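Local coordinates for protein laccase (Uncultured bacterium, PDB 4F7K) that probably oxidises phenolic substrates with reduction of dioxygen to water, as a secreted bacterial laccase of the multicopper oxidase family, at residues A[137-142]-A[190-195]. Numbering follows the deposited sequence. Where two conformers were deposited one is given.
Sequences IDDWRI and NVATDR
Ile-137 and Asn-190 form a parallel beta bridge where strand 183-190 runs out into a loop, in a cupredoxin-like domain. Ile-137 O accepts from Val-191 N at 2.9 Å. Ala-192 N adds a weak bond to the same oxygen. The main acceptor for Ala-192 N is Asn-190 OD1, 2.9 Å away, which makes an Asx turn. Asn-190 CG lies anti to the backbone N (chi1 180°), beside the carbonyl carbon. Asn-190 ND2 gives an almost straight bond to Arg-195 O (3.0 Å) and also bonds Leu-227 O. An alanine at Asn-190 would probably leave Ala-192 N without its main acceptor and Arg-195 O and Leu-227 O without this donor, and the turn free to shift. Val-191 CG2 packs on Asp-138 CB at 3.5 Å, the two side chains crossing at about a right angle. Further along, in one of two conformers of Arg-195, Asp-139 lies across its chain. There Asp-139 OD2 forms a long salt bridge to Arg-195 NE at 3.5 Å, which may not hold in the other. A water links Asp-139 OD1 to Asp-194 N. Asp-194 OD1 in turn bonds His-401 NE2, which ties the loop to strand 395-402. The parallel pairing of strands 131-140 and 183-190 belongs to the mixed sheet of what is probably the second cupredoxin-like domain of a multicopper oxidase.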
# COMPACT_ATOMS: atom_id res chain seq x y z
N ILE A 137 -8.14 -3.34 -0.72
CA ILE A 137 -8.51 -4.74 -0.75
C ILE A 137 -7.87 -5.44 0.44
O ILE A 137 -6.68 -5.29 0.69
CB ILE A 137 -8.12 -5.41 -2.09
CG1 ILE A 137 -8.73 -4.61 -3.26
CG2 ILE A 137 -8.59 -6.86 -2.13
CD1 ILE A 137 -8.32 -5.12 -4.68
N ASP A 138 -8.69 -6.16 1.20
CA ASP A 138 -8.19 -6.83 2.41
C ASP A 138 -8.94 -8.16 2.49
O ASP A 138 -9.98 -8.35 1.86
CB ASP A 138 -8.49 -5.93 3.63
CG ASP A 138 -7.58 -6.18 4.84
OD1 ASP A 138 -6.73 -7.12 4.79
OD2 ASP A 138 -7.74 -5.38 5.84
N ASP A 139 -8.42 -9.12 3.23
CA ASP A 139 -9.28 -10.26 3.53
C ASP A 139 -9.41 -10.50 5.02
O ASP A 139 -8.70 -9.89 5.82
CB ASP A 139 -8.87 -11.49 2.76
CG ASP A 139 -7.76 -12.19 3.38
OD1 ASP A 139 -6.83 -11.46 3.82
OD2 ASP A 139 -7.85 -13.43 3.46
N TRP A 140 -10.36 -11.33 5.42
CA TRP A 140 -10.68 -11.40 6.84
C TRP A 140 -11.18 -12.80 7.20
O TRP A 140 -11.83 -13.46 6.40
CB TRP A 140 -11.79 -10.43 7.27
CG TRP A 140 -11.54 -8.96 7.24
CD1 TRP A 140 -11.14 -8.15 8.27
CD2 TRP A 140 -11.77 -8.11 6.13
NE1 TRP A 140 -11.05 -6.83 7.83
CE2 TRP A 140 -11.44 -6.79 6.51
CE3 TRP A 140 -12.22 -8.34 4.83
CZ2 TRP A 140 -11.56 -5.73 5.66
CZ3 TRP A 140 -12.35 -7.30 3.98
CH2 TRP A 140 -12.00 -6.00 4.38
N ARG A 141 -10.86 -13.22 8.41
CA ARG A 141 -11.45 -14.44 8.96
C ARG A 141 -12.33 -13.93 10.07
O ARG A 141 -11.85 -13.43 11.08
CB ARG A 141 -10.35 -15.37 9.46
N ILE A 142 -13.63 -13.97 9.82
CA ILE A 142 -14.64 -13.40 10.74
C ILE A 142 -15.58 -14.49 11.23
O ILE A 142 -16.09 -15.26 10.42
CB ILE A 142 -15.52 -12.31 10.06
CG1 ILE A 142 -14.68 -11.35 9.24
CG2 ILE A 142 -16.28 -11.49 11.07
CD1 ILE A 142 -15.51 -10.18 8.61
N ASN A 190 -3.48 -2.96 -2.03
CA ASN A 190 -3.58 -4.24 -1.33
C ASN A 190 -3.16 -4.02 0.12
O ASN A 190 -1.96 -3.83 0.38
CB ASN A 190 -2.73 -5.36 -1.98
CG ASN A 190 -2.84 -6.72 -1.22
OD1 ASN A 190 -3.43 -6.77 -0.14
ND2 ASN A 190 -2.29 -7.80 -1.79
N VAL A 191 -4.15 -3.95 1.03
CA VAL A 191 -3.86 -3.65 2.43
C VAL A 191 -3.82 -4.93 3.28
O VAL A 191 -3.60 -4.86 4.48
CB VAL A 191 -4.84 -2.61 3.06
CG1 VAL A 191 -4.81 -1.30 2.25
CG2 VAL A 191 -6.30 -3.19 3.15
N ALA A 192 -4.04 -6.08 2.66
CA ALA A 192 -3.79 -7.36 3.35
C ALA A 192 -2.33 -7.53 3.76
O ALA A 192 -1.40 -7.03 3.10
CB ALA A 192 -4.26 -8.55 2.49
N THR A 193 -2.09 -8.21 4.86
CA THR A 193 -0.73 -8.45 5.29
C THR A 193 -0.19 -9.78 4.69
O THR A 193 1.01 -10.02 4.63
CB THR A 193 -0.66 -8.49 6.84
OG1 THR A 193 -1.67 -9.36 7.42
CG2 THR A 193 -0.81 -7.10 7.40
N ASP A 194 -1.09 -10.67 4.30
CA ASP A 194 -0.71 -12.08 4.14
C ASP A 194 -1.23 -12.72 2.89
O ASP A 194 -1.04 -13.92 2.73
CB ASP A 194 -1.10 -12.93 5.37
CG ASP A 194 -0.24 -12.62 6.58
OD1 ASP A 194 0.93 -13.06 6.61
OD2 ASP A 194 -0.73 -11.93 7.52
N ARG A 195 -1.86 -11.94 2.01
CA ARG A 195 -2.54 -12.42 0.80
C ARG A 195 -2.09 -11.65 -0.43
O ARG A 195 -2.02 -10.42 -0.38
CB ARG A 195 -4.06 -12.25 0.94
CG ARG A 195 -4.69 -13.15 2.04
CD ARG A 195 -4.45 -14.62 1.73
NE ARG A 195 -5.10 -15.51 2.70
CZ ARG A 195 -4.75 -16.78 2.86
NH1 ARG A 195 -3.78 -17.26 2.12
NH2 ARG A 195 -5.35 -17.56 3.76
O HOH W 1 -4.09 -10.82 5.04